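Local coordinates for protein ADP-ribose pyrophosphatase MutT (Rickettsia felis, PDB 4KYX) that probably hydrolyses nucleoside diphosphate derivatives, such as ADP-ribose or oxidised guanine nucleoside triphosphates, as a magnesium-dependent Nudix enzyme, at residues G52-F55 against E56-A59; C100-E103 against H104-Q107. One frame throughout, in Å; residues are numbered along the deposited sequence.

Both interactions are local, and they bear on different ends of helix 55-67, the helix of the Nudix box. Interaction 1 (52-55 with 56-59) starts that helix with a capping box and includes Glu53, a glutamate of the box signature. Interaction 2 (100-103 with 104-107) is a 3-10 turn after strand 89-99, on the protein surface; its polar groups bond to Asn68 and Ile70, just past the far end of the same helix. The two centres lie 20 Å apart and the nearest atoms about 10 Å apart, without touching. Interaction 1 thus belongs to the probable catalytic motif, whereas interaction 2 ties a loop to the helix's exit.

Interaction 1 of 2, residues G52-F55 against E56-A59; sequences GETF and EECA
Thr54 and Glu57 exchange two hydrogen bonds, side chain to backbone in each direction. Glu57 N donates to Thr54 OG1 over 2.9 Å at 163°, and Thr54 N returns a nearly straight bond to Glu57 OE1, 3.0 Å at 172°, reaching that oxygen from above the carboxylate plane. With chi1 at 76°, Thr54 OG1 sits between its own N and carbonyl carbon, which turns the hydroxyl to the first turn of the helix. The two side chains cross at about a right angle, Thr54 CG2 passing 3.6 Å from Glu57 OE1.

Backbone bonds take over behind the cap: Cys58 N donates to Thr54 O at 3.0 Å and Ala59 N to Phe55 O, also at 3.0 Å.

A water adds a further link, donating to Gly52 O (2.8 Å) and to Glu57 OE1 (2.7 Å); that carboxylate oxygen therefore accepts from two donors.

In side-chain packing, the extended chain of Glu53 lays OE2 3.4 Å from Cys58 CB.

Polar partners lie further out: Glu53 OE1 forms a salt bridge with Arg61 and OE2 accepts from Glu50 N. Glu56 OE2 is hydrogen-bonded to Tyr142 OH of the second subunit, whose ring also meets that of Phe55.

Thr54 as N-cap and Glu57 form a capping box at the N-terminus of the Nudix helix, beside Glu53 and Arg61 of the Nudix box signature.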
loop_
_atom_site.group_PDB
_atom_site.type_symbol
_atom_site.label_atom_id
_atom_site.label_comp_id
_atom_site.label_asym_id
_atom_site.label_seq_id
_atom_site.Cartn_x
_atom_site.Cartn_y
_atom_site.Cartn_z
ATOM N N GLY A 52 -6.503 12.451 -4.234
ATOM C CA GLY A 52 -7.249 13.147 -3.208
ATOM C C GLY A 52 -8.110 12.290 -2.300
ATOM O O GLY A 52 -8.521 12.776 -1.261
ATOM N N GLU A 53 -8.318 11.043 -2.662
ATOM C CA GLU A 53 -9.133 10.094 -1.906
ATOM C C GLU A 53 -8.421 9.392 -0.764
ATOM O O GLU A 53 -7.259 9.066 -0.836
ATOM C CB GLU A 53 -9.654 8.984 -2.814
ATOM C CG GLU A 53 -10.575 9.350 -3.927
ATOM C CD GLU A 53 -11.190 8.127 -4.542
ATOM O OE1 GLU A 53 -12.414 7.987 -4.357
ATOM O OE2 GLU A 53 -10.490 7.262 -5.181
ATOM N N THR A 54 -9.169 9.119 0.278
ATOM C CA THR A 54 -8.798 8.165 1.269
ATOM C C THR A 54 -9.109 6.761 0.761
ATOM O O THR A 54 -9.917 6.579 -0.164
ATOM C CB THR A 54 -9.545 8.423 2.610
ATOM O OG1 THR A 54 -10.871 7.982 2.484
ATOM C CG2 THR A 54 -9.471 9.942 3.023
ATOM N N PHE A 55 -8.450 5.781 1.358
ATOM C CA PHE A 55 -8.655 4.380 0.966
ATOM C C PHE A 55 -10.105 4.045 1.221
ATOM O O PHE A 55 -10.670 3.350 0.412
ATOM C CB PHE A 55 -7.819 3.394 1.751
ATOM C CG PHE A 55 -6.305 3.604 1.629
ATOM C CD1 PHE A 55 -5.747 4.204 0.511
ATOM C CD2 PHE A 55 -5.467 3.214 2.669
ATOM C CE1 PHE A 55 -4.373 4.412 0.442
ATOM C CE2 PHE A 55 -4.103 3.394 2.594
ATOM C CZ PHE A 55 -3.560 3.988 1.488
ATOM N N GLU A 56 -10.691 4.592 2.288
ATOM C CA GLU A 56 -12.044 4.238 2.678
ATOM C C GLU A 56 -13.049 4.888 1.733
ATOM O O GLU A 56 -14.015 4.217 1.350
ATOM C CB GLU A 56 -12.347 4.621 4.127
ATOM C CG GLU A 56 -11.521 3.823 5.147
ATOM C CD GLU A 56 -10.124 4.439 5.381
ATOM O OE1 GLU A 56 -9.765 5.570 4.899
ATOM O OE2 GLU A 56 -9.336 3.750 6.062
ATOM N N GLU A 57 -12.806 6.130 1.322
ATOM C CA GLU A 57 -13.670 6.819 0.332
ATOM C C GLU A 57 -13.676 6.041 -0.999
ATOM O O GLU A 57 -14.698 5.849 -1.636
ATOM C CB GLU A 57 -13.191 8.250 0.055
ATOM C CG GLU A 57 -13.539 9.236 1.122
ATOM C CD GLU A 57 -12.759 10.559 1.058
ATOM O OE1 GLU A 57 -11.724 10.685 0.329
ATOM O OE2 GLU A 57 -13.216 11.487 1.782
ATOM N N CYS A 58 -12.474 5.610 -1.397
ATOM C CA CYS A 58 -12.313 4.951 -2.674
ATOM C C CYS A 58 -13.086 3.652 -2.659
ATOM O O CYS A 58 -13.836 3.351 -3.592
ATOM C CB CYS A 58 -10.812 4.764 -2.949
ATOM S SG CYS A 58 -10.526 3.838 -4.484
ATOM N N ALA A 59 -12.934 2.896 -1.578
ATOM C CA ALA A 59 -13.605 1.602 -1.388
ATOM C C ALA A 59 -15.128 1.745 -1.481
ATOM O O ALA A 59 -15.798 1.063 -2.318
ATOM C CB ALA A 59 -13.212 0.972 -0.071
HETATM O O HOH W 1 -10.448 12.990 0.777
HETATM O O HOH W 2 -6.678 6.441 3.578
#

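Interaction 2 of 2, residues C100-E103 against H104-Q107; sequences CLNE and HELQ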
loop_
_atom_site.group_PDB
_atom_site.type_symbol
_atom_site.label_atom_id
_atom_site.label_comp_id
_atom_site.label_asym_id
_atom_site.label_seq_id
_atom_site.Cartn_x
_atom_site.Cartn_y
_atom_site.Cartn_z
ATOM N N CYS A 100 -21.904 -5.115 3.322
ATOM C CA CYS A 100 -22.902 -4.298 2.636
ATOM C C CYS A 100 -24.239 -4.250 3.393
ATOM O O CYS A 100 -24.618 -5.179 4.090
ATOM C CB CYS A 100 -23.080 -4.706 1.189
ATOM S SG CYS A 100 -23.902 -6.283 0.975
ATOM N N LEU A 101 -24.948 -3.154 3.190
ATOM C CA LEU A 101 -26.194 -2.835 3.881
ATOM C C LEU A 101 -27.446 -3.154 3.060
ATOM O O LEU A 101 -28.566 -3.100 3.574
ATOM C CB LEU A 101 -26.164 -1.351 4.237
ATOM C CG LEU A 101 -25.061 -0.957 5.216
ATOM C CD1 LEU A 101 -25.181 0.518 5.582
ATOM C CD2 LEU A 101 -25.114 -1.825 6.477
ATOM N N ASN A 102 -27.283 -3.456 1.782
ATOM C CA ASN A 102 -28.402 -3.542 0.863
ATOM C C ASN A 102 -28.126 -4.647 -0.147
ATOM O O ASN A 102 -28.234 -4.423 -1.338
ATOM C CB ASN A 102 -28.578 -2.202 0.140
ATOM C CG ASN A 102 -27.371 -1.813 -0.734
ATOM O OD1 ASN A 102 -26.238 -2.161 -0.435
ATOM N ND2 ASN A 102 -27.623 -1.050 -1.805
ATOM N N GLU A 103 -27.753 -5.827 0.340
ATOM C CA GLU A 103 -27.299 -6.885 -0.558
ATOM C C GLU A 103 -28.312 -7.263 -1.635
ATOM O O GLU A 103 -27.919 -7.683 -2.729
ATOM C CB GLU A 103 -26.870 -8.127 0.232
ATOM C CG GLU A 103 -28.002 -8.862 0.953
ATOM C CD GLU A 103 -27.452 -9.896 1.906
ATOM O OE1 GLU A 103 -26.883 -9.461 2.933
ATOM O OE2 GLU A 103 -27.508 -11.103 1.590
ATOM N N HIS A 104 -29.619 -7.118 -1.371
ATOM C CA HIS A 104 -30.597 -7.474 -2.394
ATOM C C HIS A 104 -30.673 -6.522 -3.568
ATOM O O HIS A 104 -31.317 -6.861 -4.566
ATOM C CB HIS A 104 -31.975 -7.679 -1.770
ATOM C CG HIS A 104 -31.986 -8.775 -0.763
ATOM N ND1 HIS A 104 -32.664 -8.685 0.434
ATOM C CD2 HIS A 104 -31.319 -9.951 -0.734
ATOM C CE1 HIS A 104 -32.461 -9.793 1.129
ATOM N NE2 HIS A 104 -31.640 -10.570 0.447
ATOM N N GLU A 105 -29.990 -5.374 -3.467
ATOM C CA GLU A 105 -29.940 -4.402 -4.547
ATOM C C GLU A 105 -28.723 -4.630 -5.455
ATOM O O GLU A 105 -28.462 -3.826 -6.328
ATOM C CB GLU A 105 -29.900 -2.976 -3.986
ATOM C CG GLU A 105 -31.184 -2.648 -3.247
ATOM C CD GLU A 105 -31.303 -1.254 -2.753
ATOM O OE1 GLU A 105 -32.460 -0.895 -2.492
ATOM O OE2 GLU A 105 -30.323 -0.545 -2.549
ATOM N N LEU A 106 -27.991 -5.724 -5.278
ATOM C CA LEU A 106 -26.862 -6.031 -6.134
ATOM C C LEU A 106 -27.256 -5.933 -7.592
ATOM O O LEU A 106 -28.275 -6.529 -8.010
ATOM C CB LEU A 106 -26.388 -7.440 -5.841
ATOM C CG LEU A 106 -25.316 -8.058 -6.784
ATOM C CD1 LEU A 106 -24.017 -7.223 -6.659
ATOM C CD2 LEU A 106 -25.087 -9.510 -6.422
ATOM N N GLN A 107 -26.500 -5.137 -8.353
ATOM C CA GLN A 107 -26.673 -5.064 -9.809
ATOM C C GLN A 107 -25.312 -5.049 -10.444
ATOM O O GLN A 107 -24.373 -4.457 -9.890
ATOM C CB GLN A 107 -27.433 -3.805 -10.227
ATOM C CG GLN A 107 -28.842 -3.811 -9.732
ATOM C CD GLN A 107 -29.631 -2.591 -10.174
ATOM O OE1 GLN A 107 -29.190 -1.811 -11.002
ATOM N NE2 GLN A 107 -30.830 -2.441 -9.632
#
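The side chains of Asn102 and Glu105 cross at about a right angle over a short 3-10 turn, and the two residues are joined twice. The turn is defined by successive backbone bonds from residue i+3 to residue i: Glu105 N donates to Asn102 O (2.9 Å), and Leu106 N to Glu103 O at a longer 3.2 Å. The side chains supply the other link between Asn102 and Glu105. Asn102 ND2 donates to Glu105 OE2 over 2.8 Å, almost straight at 171°. The acceptor lies close to the amide plane, whereas ND2 comes in on the anti side of Glu105 OE2, somewhat tilted from the carboxylate plane, and the two flat groups are turned 76° against each other. Asn102 CG is placed between its backbone N and carbonyl carbon (chi1 63°), an orientation that holds the amide beside Glu105 CB, 3.7 Å from ND2.

Next to this pair, Glu103 and His104 run side by side in the same direction. Glu103 CG lies over one face of the imidazole, offset toward its rim and 4.2 Å from the ring centroid, a CH-pi contact.

One shell further out, the chain following helix 55-67 fixes the rotation of the amide, Asn102 OD1 accepting from Ile70 N and ND2 also donating to Asn68 O, while Asn68 ND2 donates to Glu105 O. On the other flank, Glu103 OE1 takes the backbone N-H of Asn24, and the side chains of Glu103 and Leu106 rest on Trp119 of strand 116-120. The turn is thereby joined to three separate parts of the Nudix fold. At its close, Leu106 CB comes within 3.5 Å of Glu103 O, the carbonyl oxygen that accepts from Leu106 N.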